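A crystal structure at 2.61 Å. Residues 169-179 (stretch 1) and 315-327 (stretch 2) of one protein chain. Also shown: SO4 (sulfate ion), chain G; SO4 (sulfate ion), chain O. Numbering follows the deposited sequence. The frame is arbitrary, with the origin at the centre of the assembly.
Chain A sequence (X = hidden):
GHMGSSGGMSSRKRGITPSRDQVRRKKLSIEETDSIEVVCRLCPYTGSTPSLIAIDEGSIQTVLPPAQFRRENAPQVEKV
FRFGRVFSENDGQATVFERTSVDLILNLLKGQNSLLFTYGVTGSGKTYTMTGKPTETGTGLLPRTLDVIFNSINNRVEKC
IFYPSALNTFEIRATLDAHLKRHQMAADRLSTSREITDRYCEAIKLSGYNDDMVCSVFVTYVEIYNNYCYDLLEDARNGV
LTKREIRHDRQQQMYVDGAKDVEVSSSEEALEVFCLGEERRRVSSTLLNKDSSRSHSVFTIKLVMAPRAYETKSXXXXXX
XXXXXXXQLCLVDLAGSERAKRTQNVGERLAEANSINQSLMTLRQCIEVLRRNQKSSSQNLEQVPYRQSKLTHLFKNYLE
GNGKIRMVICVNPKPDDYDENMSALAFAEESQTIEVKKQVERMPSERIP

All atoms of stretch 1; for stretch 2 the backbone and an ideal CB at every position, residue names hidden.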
# COMPACT_ATOMS: atom_id res chain seq x y z
N THR A 169 14.56 8.78 9.69
CA THR A 169 15.67 7.87 9.98
C THR A 169 15.32 6.98 11.17
O THR A 169 14.27 7.13 11.80
CB THR A 169 16.98 8.65 10.24
OG1 THR A 169 16.80 9.55 11.34
CG2 THR A 169 17.42 9.43 9.01
N PHE A 170 16.22 6.03 11.48
CA PHE A 170 16.09 5.16 12.64
C PHE A 170 17.41 5.11 13.40
O PHE A 170 18.48 5.12 12.79
CB PHE A 170 15.65 3.74 12.24
CG PHE A 170 14.23 3.67 11.75
CD1 PHE A 170 13.19 3.43 12.63
CD2 PHE A 170 13.94 3.89 10.42
CE1 PHE A 170 11.87 3.40 12.19
CE2 PHE A 170 12.63 3.86 9.96
CZ PHE A 170 11.59 3.61 10.85
N GLU A 171 17.33 5.06 14.72
CA GLU A 171 18.50 4.94 15.57
C GLU A 171 18.43 3.63 16.36
O GLU A 171 17.46 2.88 16.26
CB GLU A 171 18.63 6.13 16.52
CG GLU A 171 18.75 7.48 15.84
CD GLU A 171 20.01 7.61 15.02
OE1 GLU A 171 21.00 6.92 15.33
OE2 GLU A 171 20.01 8.41 14.05
N ILE A 172 19.47 3.37 17.15
CA ILE A 172 19.60 2.12 17.89
C ILE A 172 20.00 2.41 19.33
O ILE A 172 21.05 3.00 19.58
CB ILE A 172 20.62 1.17 17.23
CG1 ILE A 172 20.17 0.84 15.80
CG2 ILE A 172 20.80 -0.09 18.07
CD1 ILE A 172 21.22 0.19 14.95
N ARG A 173 19.16 1.98 20.28
CA ARG A 173 19.46 2.02 21.70
C ARG A 173 20.31 0.81 22.11
O ARG A 173 20.32 -0.21 21.43
CB ARG A 173 18.19 2.02 22.54
CG ARG A 173 17.35 3.26 22.45
CD ARG A 173 16.26 3.23 23.48
NE ARG A 173 15.38 4.38 23.34
CZ ARG A 173 14.32 4.42 22.53
NH1 ARG A 173 14.01 3.36 21.80
NH2 ARG A 173 13.58 5.51 22.47
N ALA A 174 21.02 0.96 23.22
CA ALA A 174 21.60 -0.20 23.89
C ALA A 174 20.50 -0.99 24.59
O ALA A 174 19.41 -0.48 24.85
CB ALA A 174 22.66 0.23 24.90
N THR A 175 20.79 -2.26 24.89
CA THR A 175 19.73 -3.19 25.28
C THR A 175 19.06 -2.80 26.59
O THR A 175 17.83 -2.82 26.70
CB THR A 175 20.27 -4.62 25.36
OG1 THR A 175 19.27 -5.47 25.93
CG2 THR A 175 21.55 -4.68 26.19
N LEU A 176 19.85 -2.42 27.60
CA LEU A 176 19.24 -2.09 28.88
C LEU A 176 18.38 -0.83 28.76
O LEU A 176 17.31 -0.74 29.37
CB LEU A 176 20.31 -1.95 29.96
CG LEU A 176 19.93 -2.44 31.37
CD1 LEU A 176 18.95 -1.53 32.08
CD2 LEU A 176 19.35 -3.85 31.28
N ASP A 177 18.84 0.16 27.97
CA ASP A 177 18.03 1.36 27.73
C ASP A 177 16.72 1.01 27.03
O ASP A 177 15.65 1.49 27.41
CB ASP A 177 18.81 2.37 26.88
CG ASP A 177 20.04 2.91 27.58
OD1 ASP A 177 19.90 3.48 28.68
OD2 ASP A 177 21.15 2.77 27.02
N ALA A 178 16.80 0.16 26.01
CA ALA A 178 15.60 -0.28 25.31
C ALA A 178 14.67 -1.04 26.24
O ALA A 178 13.45 -0.93 26.13
CB ALA A 178 15.98 -1.14 24.11
N HIS A 179 15.25 -1.81 27.18
CA HIS A 179 14.45 -2.59 28.11
C HIS A 179 13.55 -1.70 28.96
O HIS A 179 12.36 -1.97 29.12
CB HIS A 179 15.38 -3.44 28.99
CG HIS A 179 14.69 -4.21 30.07
ND1 HIS A 179 14.58 -3.75 31.37
CD2 HIS A 179 14.11 -5.44 30.06
CE1 HIS A 179 13.94 -4.65 32.10
NE2 HIS A 179 13.65 -5.68 31.33
N UNK A 315 19.89 -11.69 20.19
CA UNK A 315 19.65 -11.23 18.83
C UNK A 315 19.62 -9.71 18.88
O UNK A 315 18.67 -9.12 19.40
CB UNK A 315 18.35 -11.80 18.25
N UNK A 316 20.67 -9.08 18.39
CA UNK A 316 20.83 -7.64 18.55
C UNK A 316 21.57 -7.08 17.35
O UNK A 316 22.43 -7.76 16.78
CB UNK A 316 21.57 -7.31 19.85
N UNK A 317 21.25 -5.86 16.93
CA UNK A 317 21.99 -5.24 15.83
C UNK A 317 23.33 -4.68 16.30
O UNK A 317 23.55 -4.44 17.48
CB UNK A 317 21.16 -4.13 15.19
N UNK A 318 24.22 -4.48 15.33
CA UNK A 318 25.40 -3.67 15.58
C UNK A 318 24.96 -2.24 15.87
O UNK A 318 23.97 -1.74 15.32
CB UNK A 318 26.36 -3.72 14.39
N UNK A 319 25.71 -1.56 16.74
CA UNK A 319 25.26 -0.26 17.23
C UNK A 319 25.30 0.83 16.17
O UNK A 319 24.63 1.85 16.33
CB UNK A 319 26.12 0.17 18.42
N UNK A 320 26.04 0.62 15.08
CA UNK A 320 26.21 1.64 14.05
C UNK A 320 24.91 1.80 13.26
O UNK A 320 24.59 0.99 12.39
CB UNK A 320 27.37 1.28 13.12
N UNK A 321 24.16 2.87 13.57
CA UNK A 321 22.88 3.15 12.92
C UNK A 321 23.03 3.44 11.43
O UNK A 321 22.06 3.28 10.68
CB UNK A 321 22.20 4.33 13.61
N UNK A 322 24.20 3.89 10.98
CA UNK A 322 24.39 4.13 9.55
C UNK A 322 24.32 2.84 8.75
O UNK A 322 24.17 2.88 7.53
CB UNK A 322 25.73 4.82 9.30
N UNK A 323 24.43 1.69 9.42
CA UNK A 323 24.31 0.41 8.76
C UNK A 323 22.86 0.00 8.52
O UNK A 323 22.62 -1.01 7.86
CB UNK A 323 25.02 -0.66 9.59
N UNK A 324 21.89 0.78 9.01
CA UNK A 324 20.48 0.42 8.90
C UNK A 324 20.04 0.45 7.44
O UNK A 324 20.34 1.40 6.70
CB UNK A 324 19.62 1.36 9.74
N UNK A 325 19.31 -0.58 7.03
CA UNK A 325 18.65 -0.64 5.73
C UNK A 325 17.15 -0.75 5.97
O UNK A 325 16.72 -1.55 6.80
CB UNK A 325 19.16 -1.81 4.89
N UNK A 326 16.37 0.05 5.25
CA UNK A 326 14.92 0.08 5.39
C UNK A 326 14.29 -0.20 4.03
O UNK A 326 14.62 0.48 3.05
CB UNK A 326 14.45 1.42 5.95
N UNK A 327 13.41 -1.18 3.97
CA UNK A 327 12.62 -1.44 2.77
C UNK A 327 11.14 -1.27 3.08
O UNK A 327 10.72 -1.41 4.23
CB UNK A 327 12.90 -2.84 2.23
S SO4 G . 18.16 5.22 8.37
O1 SO4 G . 19.21 4.21 8.29
O2 SO4 G . 17.35 5.16 7.16
O3 SO4 G . 17.33 5.01 9.55
O4 SO4 G . 18.80 6.54 8.46
S SO4 O . 10.65 5.71 20.92
O1 SO4 O . 10.85 4.26 20.90
O2 SO4 O . 9.42 6.03 20.20
O3 SO4 O . 11.78 6.38 20.29
O4 SO4 O . 10.54 6.17 22.30

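At position 315 the ideal CB has no atom of stretch 1 within 5.5 Å, so the visible geometry leaves the choice open; the residue is Val315, which makes no contact with stretch 1. Position 316 also has an empty neighbourhood at CB, but its CA-to-CB bond points toward stretch 1, where the carbonyl of Arg173 lies well beyond CB. A short side chain would fall short; a long one ending in a donor would suit. The residue is Tyr316. Its OH donates to Arg173 O at 2.5 Å, a short hydrogen bond lying near the ring plane, while its CE1 packs 3.6 Å from Thr175 CB.

Position 317 has phi/psi of -79/160 and an ideal CB 4.3 Å from Ile172 CD1. A compact apolar group fits, and this phi also admits proline. Pro317 sets its CG 3.9 Å from Ile172 CG2.

Position 318 points away, leaving the side chain little constrained by stretch 1; it is Thr318, whose backbone O lies 3.4 Å from Ile172 CD1. At 319 the bond runs sideways, with CB 5.3 Å from Ile172 CG2, so a flexible apolar chain could fold back. Met319 does so with all three chi angles in m: its SD comes 4.1 Å from Ile172 CG2 and its CE 3.7 Å from Ile172 O.

Position 320 points away, and polar residues are among those that would suit. Asp320 OD2 accepts from the backbone N of position 322 (3.1 Å).

At 321 the CB points toward stretch 1, 3.3 Å from Glu171 OE1 and 3.9 Å from Phe170 O. So little space beside a carboxylate favours a small donor, such as serine or threonine. Ser321, with chi1 in p, donates from OG to Glu171 OE1 at 3.0 Å; the glutamate starts away from stretch 2 but its end returns.

Positions 322 and 323 have no stretch 1 atom near CB and tolerate many side chains. Ser322 points away and donates from OG to Asp320 OD2 (2.7 Å); Gln323 starts sideways and its end leads away.

Position 324 points toward stretch 1, with CB 5.0 Å from Phe170 O, leaving room for a branched or extended apolar chain. Ile324 (m, t) brings CD1 3.8 Å from Phe170 CB and 4.0 Å from Ile172 CD1.

Positions 325 and 327, out of reach, are Ile325 and Ser327. Position 326 points toward stretch 1, the ideal CB of 326 lying 5.0 Å from Phe170 CE2; a medium apolar group suits, and Val326 places CG2 3.9 Å from Phe170 CD2.

Stretch 2 315-327: VYPTMDSSQIIVS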
# COMPACT_ATOMS: atom_id res chain seq x y z
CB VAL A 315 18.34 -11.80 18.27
CG1 VAL A 315 18.14 -11.34 16.83
CG2 VAL A 315 18.34 -13.31 18.37
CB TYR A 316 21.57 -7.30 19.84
CG TYR A 316 21.10 -6.03 20.48
CD1 TYR A 316 19.96 -6.01 21.26
CD2 TYR A 316 21.79 -4.84 20.30
CE1 TYR A 316 19.51 -4.84 21.84
CE2 TYR A 316 21.36 -3.66 20.87
CZ TYR A 316 20.21 -3.67 21.65
OH TYR A 316 19.76 -2.52 22.23
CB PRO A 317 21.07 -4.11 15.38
CG PRO A 317 20.36 -3.72 16.64
CD PRO A 317 20.12 -5.02 17.37
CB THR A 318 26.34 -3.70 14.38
OG1 THR A 318 25.64 -3.28 13.20
CG2 THR A 318 26.86 -5.12 14.15
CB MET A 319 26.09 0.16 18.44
CG MET A 319 25.92 -0.74 19.66
SD MET A 319 24.20 -0.83 20.20
CE MET A 319 23.88 0.90 20.56
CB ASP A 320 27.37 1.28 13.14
CG ASP A 320 27.64 2.32 12.07
OD1 ASP A 320 28.47 2.05 11.17
OD2 ASP A 320 27.03 3.42 12.13
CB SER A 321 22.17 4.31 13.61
OG SER A 321 22.76 5.56 13.28
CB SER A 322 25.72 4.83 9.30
OG SER A 322 26.81 3.95 9.51
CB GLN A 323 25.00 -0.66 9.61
CG GLN A 323 26.49 -0.44 9.73
CD GLN A 323 27.19 -0.55 8.39
OE1 GLN A 323 27.55 0.45 7.78
NE2 GLN A 323 27.37 -1.79 7.92
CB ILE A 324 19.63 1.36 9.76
CG1 ILE A 324 19.84 1.08 11.25
CG2 ILE A 324 18.15 1.26 9.38
CD1 ILE A 324 18.98 1.92 12.17
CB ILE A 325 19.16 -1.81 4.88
CG1 ILE A 325 20.63 -1.60 4.50
CG2 ILE A 325 18.31 -1.98 3.63
CD1 ILE A 325 21.28 -2.81 3.86
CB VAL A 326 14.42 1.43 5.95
CG1 VAL A 326 12.90 1.46 6.01
CG2 VAL A 326 15.02 1.69 7.33
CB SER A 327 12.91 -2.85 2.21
OG SER A 327 12.60 -3.85 3.16
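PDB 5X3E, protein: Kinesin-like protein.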